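Long-range contact in conserved hypothetical protein (Nitrosomonas europaea, PDB 1XFS), which is of unknown function but belongs to the AHA1 family, in the Bet v 1-like superfamily, whose members often bind hydrophobic ligands: residues Glu83-Ala91 / Val113-Gln121. Sequence-based numbering, arbitrary orientation.
Sequences EKRLIWTSA and VMTAVIELQ
Trp88 lays its indole over Ala116 and reaches on to Ile118, two residues beyond Ala116 on the antiparallel strand. From CB the chain turns to set CG between the backbone N and the carbonyl carbon (chi1 64°), which swings the ring across toward 115-121. The methyl CB of Ala116 sits under one face, 3.5 Å from CE2 of Trp88, with NE1 and CZ2 almost as near, a CH-pi contact. Farther out, CZ3 and CH2 meet CG1 of Ile118 obliquely, CH2 at 3.5 Å, while CG of Leu86 lies at the ring edge and Phe59 packs edge-to-face. Cutting the indole back to an alanine here would probably leave the methyl of Ala116 and CG1 of Ile118 without their aromatic cover, and Phe59 without its edge-to-face partner.

Backbone bonds pair Leu86 with Ile118 and Trp88 with Ala116 in both directions, Ala116 N to Trp88 O measuring 2.8 Å. On the other face, Ile87 CG1 packs alongside Val117 CG2 at 3.9 Å. There Arg85 NE also makes a weak salt bridge to Glu119 OE1 (3.4 Å) at the guanidinium edge, the two planes 85° apart; NH1 has its stronger partner in a salt bridge to Glu79. Beyond Thr89, Ser90 N bonds to Met114 O (2.9 Å) and Met114 N returns a bond to Ser90 OG (3.0 Å), while Thr115 OG1 is tied to Tyr96 O of the second subunit.

Ala116 and Met114 also touch Trp153 of helix 149-167. Such a central strand pair, with the face that carries Trp88, Ala116 and Ile118 turned toward the long C-terminal helix through Ala116, is characteristic of the Bet v 1-like helix-grip fold.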
loop_
_atom_site.group_PDB
_atom_site.type_symbol
_atom_site.label_atom_id
_atom_site.label_comp_id
_atom_site.label_asym_id
_atom_site.label_seq_id
_atom_site.Cartn_x
_atom_site.Cartn_y
_atom_site.Cartn_z
ATOM N N GLU A 83 16.464 10.126 0.232
ATOM C CA GLU A 83 17.096 10.733 -0.934
ATOM C C GLU A 83 17.208 9.805 -2.136
ATOM O O GLU A 83 18.037 10.005 -3.017
ATOM C CB GLU A 83 18.470 11.295 -0.535
ATOM C CG GLU A 83 18.348 12.330 0.582
ATOM C CD GLU A 83 19.669 12.917 1.035
ATOM O OE1 GLU A 83 19.684 13.586 2.090
ATOM O OE2 GLU A 83 20.686 12.724 0.339
ATOM N N LYS A 84 16.331 8.807 -2.192
ATOM C CA LYS A 84 16.373 7.839 -3.274
ATOM C C LYS A 84 15.009 7.511 -3.859
ATOM O O LYS A 84 14.791 7.661 -5.061
ATOM C CB LYS A 84 17.042 6.557 -2.767
ATOM C CG LYS A 84 16.979 5.375 -3.721
ATOM C CD LYS A 84 17.692 5.663 -5.028
ATOM C CE LYS A 84 17.559 4.483 -5.979
ATOM N NZ LYS A 84 18.051 3.214 -5.369
ATOM N N ARG A 85 14.090 7.064 -3.011
ATOM C CA ARG A 85 12.770 6.693 -3.500
ATOM C C ARG A 85 11.644 6.986 -2.516
ATOM O O ARG A 85 11.738 6.682 -1.332
ATOM C CB ARG A 85 12.752 5.201 -3.870
ATOM C CG ARG A 85 11.476 4.769 -4.580
ATOM C CD ARG A 85 11.432 3.274 -4.865
ATOM N NE ARG A 85 12.440 2.842 -5.826
ATOM C CZ ARG A 85 13.627 2.340 -5.499
ATOM N NH1 ARG A 85 13.969 2.200 -4.224
ATOM N NH2 ARG A 85 14.478 1.970 -6.451
ATOM N N LEU A 86 10.579 7.592 -3.028
ATOM C CA LEU A 86 9.414 7.913 -2.228
ATOM C C LEU A 86 8.201 7.362 -2.959
ATOM O O LEU A 86 8.017 7.612 -4.147
ATOM C CB LEU A 86 9.270 9.425 -2.069
ATOM C CG LEU A 86 8.153 9.891 -1.138
ATOM C CD1 LEU A 86 8.415 9.389 0.286
ATOM C CD2 LEU A 86 8.105 11.413 -1.154
ATOM N N ILE A 87 7.388 6.591 -2.254
ATOM C CA ILE A 87 6.189 6.026 -2.855
ATOM C C ILE A 87 5.007 6.265 -1.951
ATOM O O ILE A 87 5.072 5.980 -0.755
ATOM C CB ILE A 87 6.306 4.493 -3.066
ATOM C CG1 ILE A 87 7.501 4.163 -3.984
ATOM C CG2 ILE A 87 5.002 3.948 -3.675
ATOM C CD1 ILE A 87 7.655 2.670 -4.297
ATOM N N TRP A 88 3.933 6.824 -2.502
ATOM C CA TRP A 88 2.722 7.041 -1.712
ATOM C C TRP A 88 1.540 6.644 -2.581
ATOM O O TRP A 88 1.648 6.595 -3.806
ATOM C CB TRP A 88 2.603 8.502 -1.245
ATOM C CG TRP A 88 2.444 9.516 -2.332
ATOM C CD1 TRP A 88 1.280 9.896 -2.944
ATOM C CD2 TRP A 88 3.484 10.291 -2.934
ATOM N NE1 TRP A 88 1.535 10.860 -3.887
ATOM C CE2 TRP A 88 2.876 11.119 -3.903
ATOM C CE3 TRP A 88 4.868 10.366 -2.747
ATOM C CZ2 TRP A 88 3.614 12.011 -4.690
ATOM C CZ3 TRP A 88 5.600 11.254 -3.529
ATOM C CH2 TRP A 88 4.969 12.065 -4.489
ATOM N N THR A 89 0.421 6.321 -1.950
ATOM C CA THR A 89 -0.746 5.910 -2.704
ATOM C C THR A 89 -2.016 6.550 -2.166
ATOM O O THR A 89 -2.095 6.884 -0.985
ATOM C CB THR A 89 -0.922 4.368 -2.659
ATOM O OG1 THR A 89 -2.030 3.990 -3.487
ATOM C CG2 THR A 89 -1.177 3.880 -1.228
ATOM N N SER A 90 -3.002 6.747 -3.037
ATOM C CA SER A 90 -4.271 7.305 -2.593
ATOM C C SER A 90 -5.282 6.171 -2.462
ATOM O O SER A 90 -6.432 6.396 -2.113
ATOM C CB SER A 90 -4.768 8.396 -3.558
ATOM O OG SER A 90 -4.972 7.909 -4.860
ATOM N N ALA A 91 -4.835 4.945 -2.731
ATOM C CA ALA A 91 -5.703 3.765 -2.635
ATOM C C ALA A 91 -5.807 3.353 -1.169
ATOM O O ALA A 91 -6.702 2.591 -0.780
ATOM C CB ALA A 91 -5.132 2.614 -3.452
ATOM N N VAL A 113 -7.652 7.436 -8.386
ATOM C CA VAL A 113 -6.832 6.620 -7.494
ATOM C C VAL A 113 -5.484 6.353 -8.155
ATOM O O VAL A 113 -5.422 5.959 -9.318
ATOM C CB VAL A 113 -7.504 5.257 -7.199
ATOM C CG1 VAL A 113 -6.617 4.434 -6.286
ATOM C CG2 VAL A 113 -8.872 5.467 -6.576
HETATM N N MSE A 114 -4.396 6.555 -7.421
HETATM C CA MSE A 114 -3.090 6.324 -8.008
HETATM C C MSE A 114 -2.023 6.004 -6.977
HETATM O O MSE A 114 -2.210 6.216 -5.779
HETATM C CB MSE A 114 -2.639 7.574 -8.773
HETATM C CG MSE A 114 -2.392 8.784 -7.867
HETATM SE SE MSE A 114 -1.445 10.230 -8.759
HETATM C CE MSE A 114 -2.821 11.591 -8.730
ATOM N N THR A 115 -0.908 5.471 -7.457
ATOM C CA THR A 115 0.243 5.225 -6.605
ATOM C C THR A 115 1.356 5.944 -7.340
ATOM O O THR A 115 1.568 5.734 -8.534
ATOM C CB THR A 115 0.599 3.740 -6.440
ATOM O OG1 THR A 115 -0.395 3.113 -5.621
ATOM C CG2 THR A 115 1.972 3.595 -5.751
ATOM N N ALA A 116 2.032 6.829 -6.619
ATOM C CA ALA A 116 3.107 7.620 -7.182
ATOM C C ALA A 116 4.441 7.069 -6.723
ATOM O O ALA A 116 4.631 6.771 -5.543
ATOM C CB ALA A 116 2.959 9.068 -6.729
ATOM N N VAL A 117 5.354 6.907 -7.667
ATOM C CA VAL A 117 6.683 6.431 -7.350
ATOM C C VAL A 117 7.616 7.536 -7.812
ATOM O O VAL A 117 7.611 7.917 -8.983
ATOM C CB VAL A 117 7.018 5.117 -8.084
ATOM C CG1 VAL A 117 8.474 4.735 -7.814
ATOM C CG2 VAL A 117 6.090 4.005 -7.615
ATOM N N ILE A 118 8.386 8.073 -6.877
ATOM C CA ILE A 118 9.318 9.144 -7.181
ATOM C C ILE A 118 10.729 8.628 -6.951
ATOM O O ILE A 118 11.049 8.177 -5.859
ATOM C CB ILE A 118 9.092 10.364 -6.263
ATOM C CG1 ILE A 118 7.655 10.863 -6.387
ATOM C CG2 ILE A 118 10.089 11.457 -6.606
ATOM C CD1 ILE A 118 7.224 11.182 -7.806
ATOM N N GLU A 119 11.566 8.672 -7.982
ATOM C CA GLU A 119 12.937 8.207 -7.840
ATOM C C GLU A 119 13.917 9.341 -8.086
ATOM O O GLU A 119 13.745 10.119 -9.019
ATOM C CB GLU A 119 13.218 7.051 -8.804
ATOM C CG GLU A 119 12.423 5.797 -8.501
ATOM C CD GLU A 119 12.836 4.619 -9.358
ATOM O OE1 GLU A 119 12.314 3.507 -9.128
ATOM O OE2 GLU A 119 13.679 4.805 -10.262
ATOM N N LEU A 120 14.939 9.434 -7.242
ATOM C CA LEU A 120 15.941 10.486 -7.378
ATOM C C LEU A 120 17.317 9.888 -7.614
ATOM O O LEU A 120 17.649 8.817 -7.097
ATOM C CB LEU A 120 15.999 11.346 -6.117
ATOM C CG LEU A 120 14.727 12.045 -5.649
ATOM C CD1 LEU A 120 15.023 12.791 -4.361
ATOM C CD2 LEU A 120 14.235 13.007 -6.727
ATOM N N GLN A 121 18.122 10.590 -8.395
ATOM C CA GLN A 121 19.464 10.129 -8.683
ATOM C C GLN A 121 20.362 11.348 -8.794
ATOM O O GLN A 121 20.113 12.238 -9.602
ATOM C CB GLN A 121 19.475 9.335 -9.989
ATOM C CG GLN A 121 20.823 8.734 -10.364
ATOM C CD GLN A 121 20.745 7.898 -11.632
ATOM O OE1 GLN A 121 20.061 6.873 -11.671
ATOM N NE2 GLN A 121 21.438 8.338 -12.679
#